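Local coordinates for protein phosphosugar isomerase (Escherichia coli O6:H1, PDB 5UQI) that probably interconverts arabinose-5-phosphate and ribulose-5-phosphate through its sugar isomerase (SIS) domain, and is seen here with arabinose-5-phosphate bound, at residues A[111-114]-A[115-118]; A[129-132]-A[133-137]. All coordinates share one frame; numbering follows the deposited sequence.

In the fold
Interaction 1 is the C-terminal end of helix 110-116, ahead of strand 120-124; interaction 2 is the whole short helix 130-134 with its N-cap and its exit toward strand 137-140. Each has a buried leucine and an exposed flank. Interaction 2 lies nearer the centre of the chain: the side chain of L131 is about 7 Å from the bound arabinose-5-phosphate, that of L113 about 14 Å. The helix of interaction 1 gives way at a glycine, whereas that of interaction 2 is capped by a serine at its start and ends without glycine. They meet directly, K114 NZ lying 2.8 Å from S134 O, so a lysine of one helix reaches the carbonyl end of the other.

Interaction 1: residues A[111-114]-A[115-118]; sequences PSLK and KMGN
M116 carries its CG beside its own backbone N, anti to the carbonyl carbon (chi1 -72°), and so lays the chain back along the preceding helical turn, over S112 and L113. M116 CG comes to 3.2 Å from S112 O, while M116 SD runs on to 4.2 Å from L113 CD2, a loose apolar touch. K115 makes the same first turn, which sets its CG 3.5 Å from P111 O before the rest of the chain leads away. In the backbone, K115 N bonds to P111 O with an N-H...O angle of 167°, and M116 N bonds to S112 O. The last turn converges on L113 O. G117 N bonds to L113 O at 3.0 Å, and M116 N adds a weak bond. A water donates to L113 O at 2.8 Å and also to N118 O, bridging the turn. N118 ND2 then hydrogen-bonds the carbonyls of A89 and D92, tying the exit to the neighbouring loop, where V88 also touches M116. G117 leaves helical geometry with a phi of 92°, a conformation that suits glycine. This is the glycine-terminated C-terminal end of an alpha-helix, turning the chain toward strand 120-124 of the parallel SIS sheet.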
loop_
_atom_site.group_PDB
_atom_site.type_symbol
_atom_site.label_atom_id
_atom_site.label_comp_id
_atom_site.label_asym_id
_atom_site.label_seq_id
_atom_site.Cartn_x
_atom_site.Cartn_y
_atom_site.Cartn_z
ATOM N N PRO A 111 13.828 -0.836 -13.721
ATOM C CA PRO A 111 14.703 -1.655 -14.596
ATOM C C PRO A 111 15.360 -2.849 -13.914
ATOM O O PRO A 111 15.325 -3.979 -14.451
ATOM C CB PRO A 111 15.723 -0.640 -15.092
ATOM C CG PRO A 111 15.040 0.691 -15.036
ATOM C CD PRO A 111 14.203 0.579 -13.747
ATOM N N SER A 112 15.869 -2.645 -12.655
ATOM C CA SER A 112 16.413 -3.758 -11.971
ATOM C C SER A 112 15.352 -4.791 -11.625
ATOM O O SER A 112 15.587 -5.959 -11.730
ATOM C CB SER A 112 17.155 -3.329 -10.667
ATOM O OG SER A 112 18.299 -2.509 -10.990
ATOM N N LEU A 113 14.181 -4.341 -11.139
ATOM C CA LEU A 113 13.183 -5.324 -10.764
ATOM C C LEU A 113 12.671 -6.156 -11.975
ATOM O O LEU A 113 12.366 -7.332 -11.805
ATOM C CB LEU A 113 11.980 -4.620 -10.104
ATOM C CG LEU A 113 12.225 -4.250 -8.636
ATOM C CD1 LEU A 113 11.101 -3.296 -8.149
ATOM C CD2 LEU A 113 12.359 -5.533 -7.798
ATOM N N LYS A 114 12.659 -5.522 -13.162
ATOM C CA LYS A 114 12.343 -6.277 -14.388
ATOM C C LYS A 114 13.401 -7.361 -14.705
ATOM O O LYS A 114 13.032 -8.522 -14.973
ATOM C CB LYS A 114 12.207 -5.286 -15.568
ATOM C CG LYS A 114 10.959 -4.455 -15.516
ATOM C CD LYS A 114 9.753 -5.353 -15.671
ATOM C CE LYS A 114 8.533 -4.478 -15.707
ATOM N NZ LYS A 114 7.329 -5.282 -15.995
ATOM N N LYS A 115 14.686 -7.022 -14.571
ATOM C CA LYS A 115 15.760 -8.016 -14.688
ATOM C C LYS A 115 15.702 -9.114 -13.669
ATOM O O LYS A 115 16.002 -10.259 -13.957
ATOM C CB LYS A 115 17.157 -7.401 -14.739
ATOM C CG LYS A 115 17.374 -6.377 -15.858
ATOM C CD LYS A 115 18.852 -6.004 -15.871
ATOM C CE LYS A 115 19.097 -4.630 -16.474
ATOM N NZ LYS A 115 18.935 -4.674 -17.953
ATOM N N MET A 116 15.275 -8.787 -12.444
ATOM C CA MET A 116 15.243 -9.751 -11.369
ATOM C C MET A 116 14.086 -10.708 -11.532
ATOM O O MET A 116 14.162 -11.856 -11.082
ATOM C CB MET A 116 15.118 -8.971 -10.033
ATOM C CG MET A 116 16.437 -8.278 -9.738
ATOM S SD MET A 116 16.248 -6.996 -8.458
ATOM C CE MET A 116 15.824 -8.008 -7.008
ATOM N N GLY A 117 13.022 -10.239 -12.191
ATOM C CA GLY A 117 11.911 -11.127 -12.595
ATOM C C GLY A 117 10.763 -11.267 -11.638
ATOM O O GLY A 117 9.786 -11.933 -11.924
ATOM N N ASN A 118 10.857 -10.651 -10.465
ATOM C CA ASN A 118 9.725 -10.779 -9.571
ATOM C C ASN A 118 8.380 -10.257 -10.078
ATOM O O ASN A 118 8.331 -9.260 -10.823
ATOM C CB ASN A 118 10.070 -10.023 -8.285
ATOM C CG ASN A 118 11.365 -10.501 -7.665
ATOM O OD1 ASN A 118 12.475 -10.084 -8.070
ATOM N ND2 ASN A 118 11.230 -11.341 -6.677
HETATM O O HOH W 1 9.873 -8.216 -12.760
#

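Interaction 2: residues A[129-132]-A[133-137]; sequences SSLA and ISCDL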
loop_
_atom_site.group_PDB
_atom_site.type_symbol
_atom_site.label_atom_id
_atom_site.label_comp_id
_atom_site.label_asym_id
_atom_site.label_seq_id
_atom_site.Cartn_x
_atom_site.Cartn_y
_atom_site.Cartn_z
ATOM N N SER A 129 -0.722 5.298 -14.892
ATOM C CA SER A 129 0.511 5.909 -14.395
ATOM C C SER A 129 1.697 5.091 -14.872
ATOM O O SER A 129 1.558 3.900 -15.167
ATOM C CB SER A 129 0.481 6.052 -12.852
ATOM O OG SER A 129 0.498 4.761 -12.226
ATOM N N SER A 130 2.871 5.725 -14.881
ATOM C CA SER A 130 4.111 5.079 -15.280
ATOM C C SER A 130 4.375 3.810 -14.501
ATOM O O SER A 130 4.674 2.778 -15.038
ATOM C CB SER A 130 5.291 6.047 -15.148
ATOM O OG SER A 130 5.119 7.176 -16.043
ATOM N N LEU A 131 4.222 3.901 -13.176
ATOM C CA LEU A 131 4.403 2.709 -12.365
ATOM C C LEU A 131 3.408 1.559 -12.672
ATOM O O LEU A 131 3.803 0.418 -12.819
ATOM C CB LEU A 131 4.260 3.076 -10.841
ATOM C CG LEU A 131 4.431 1.887 -9.901
ATOM C CD1 LEU A 131 5.797 1.245 -9.987
ATOM C CD2 LEU A 131 4.216 2.387 -8.453
ATOM N N ALA A 132 2.124 1.916 -12.765
ATOM C CA ALA A 132 1.066 0.956 -12.993
ATOM C C ALA A 132 1.231 0.220 -14.333
ATOM O O ALA A 132 1.069 -0.983 -14.367
ATOM C CB ALA A 132 -0.265 1.633 -12.906
ATOM N N ILE A 133 1.623 0.997 -15.344
ATOM C CA ILE A 133 1.881 0.439 -16.684
ATOM C C ILE A 133 3.017 -0.574 -16.685
ATOM O O ILE A 133 3.028 -1.520 -17.482
ATOM C CB ILE A 133 2.212 1.600 -17.685
ATOM C CG1 ILE A 133 0.945 2.377 -18.003
ATOM C CG2 ILE A 133 2.869 1.097 -18.979
ATOM C CD1 ILE A 133 -0.156 1.592 -18.688
ATOM N N SER A 134 4.008 -0.402 -15.785
ATOM C CA SER A 134 5.171 -1.243 -15.682
ATOM C C SER A 134 5.025 -2.407 -14.767
ATOM O O SER A 134 5.872 -3.268 -14.741
ATOM C CB SER A 134 6.320 -0.397 -15.168
ATOM O OG SER A 134 6.671 0.537 -16.168
ATOM N N CYS A 135 3.909 -2.504 -14.050
ATOM C CA CYS A 135 3.746 -3.623 -13.167
ATOM C C CYS A 135 2.913 -4.764 -13.744
ATOM O O CYS A 135 2.193 -4.605 -14.754
ATOM C CB CYS A 135 3.131 -3.167 -11.817
ATOM S SG CYS A 135 4.363 -2.225 -10.822
ATOM N N ASP A 136 3.058 -5.949 -13.175
ATOM C CA ASP A 136 2.249 -7.080 -13.617
ATOM C C ASP A 136 0.787 -6.966 -13.224
ATOM O O ASP A 136 -0.104 -7.432 -13.954
ATOM C CB ASP A 136 2.804 -8.372 -13.095
ATOM C CG ASP A 136 4.220 -8.574 -13.534
ATOM O OD1 ASP A 136 4.420 -8.920 -14.753
ATOM O OD2 ASP A 136 5.184 -8.369 -12.812
ATOM N N LEU A 137 0.519 -6.432 -12.021
ATOM C CA LEU A 137 -0.834 -6.191 -11.560
ATOM C C LEU A 137 -0.876 -4.762 -11.047
ATOM O O LEU A 137 -0.206 -4.406 -10.042
ATOM C CB LEU A 137 -1.264 -7.220 -10.499
ATOM C CG LEU A 137 -2.664 -6.936 -9.939
ATOM C CD1 LEU A 137 -3.762 -7.124 -10.988
ATOM C CD2 LEU A 137 -2.892 -7.859 -8.767
HETATM O O HOH W 2 6.718 2.884 -17.050
HETATM O O HOH W 3 -0.316 -3.405 -15.402
#
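L131 and C135 make the close side of this short helix, CD1 of L131 lying 3.8 Å from SG of C135. The leucine's CG, anti to the backbone N (chi1 180°), carries CD1 to that sulfur, while C135 SG, anti to its own carbonyl carbon, swings back over the last turn. Both side chains, along with A132, touch S122 of strand 120-124, and L131 also packs on I106, L107 and L110, so this face packs against the sheet and the preceding helices. The other flank is looser. I133 is exposed; its CG1 stays near the backbone, 3.3 Å from S129 O, the carbonyl that also receives I133 N at 2.9 Å. One water donates to S130 O and is hydrogen-bonded to S134 OG, and another bridges A132 O and C135 O, donating to both. At the start S129 OG takes a weak capping bond from A132 N, and is itself held by S126 O and T124 OG1. Toward the C-terminal end the helical bonding becomes irregular: S134 N makes weak bonds to S130 O and L131 O, and C135 N makes an i to i+3 bond to A132 O at 3.2 Å, from above the carbonyl plane. The chemistry implies a helix begun by a serine whose weak cap is backed by S126 O and T124 OG1, and packed on the sheet through its apolar face, with water supplementing the backbone bonds where its last turn unwinds toward strand 137-140.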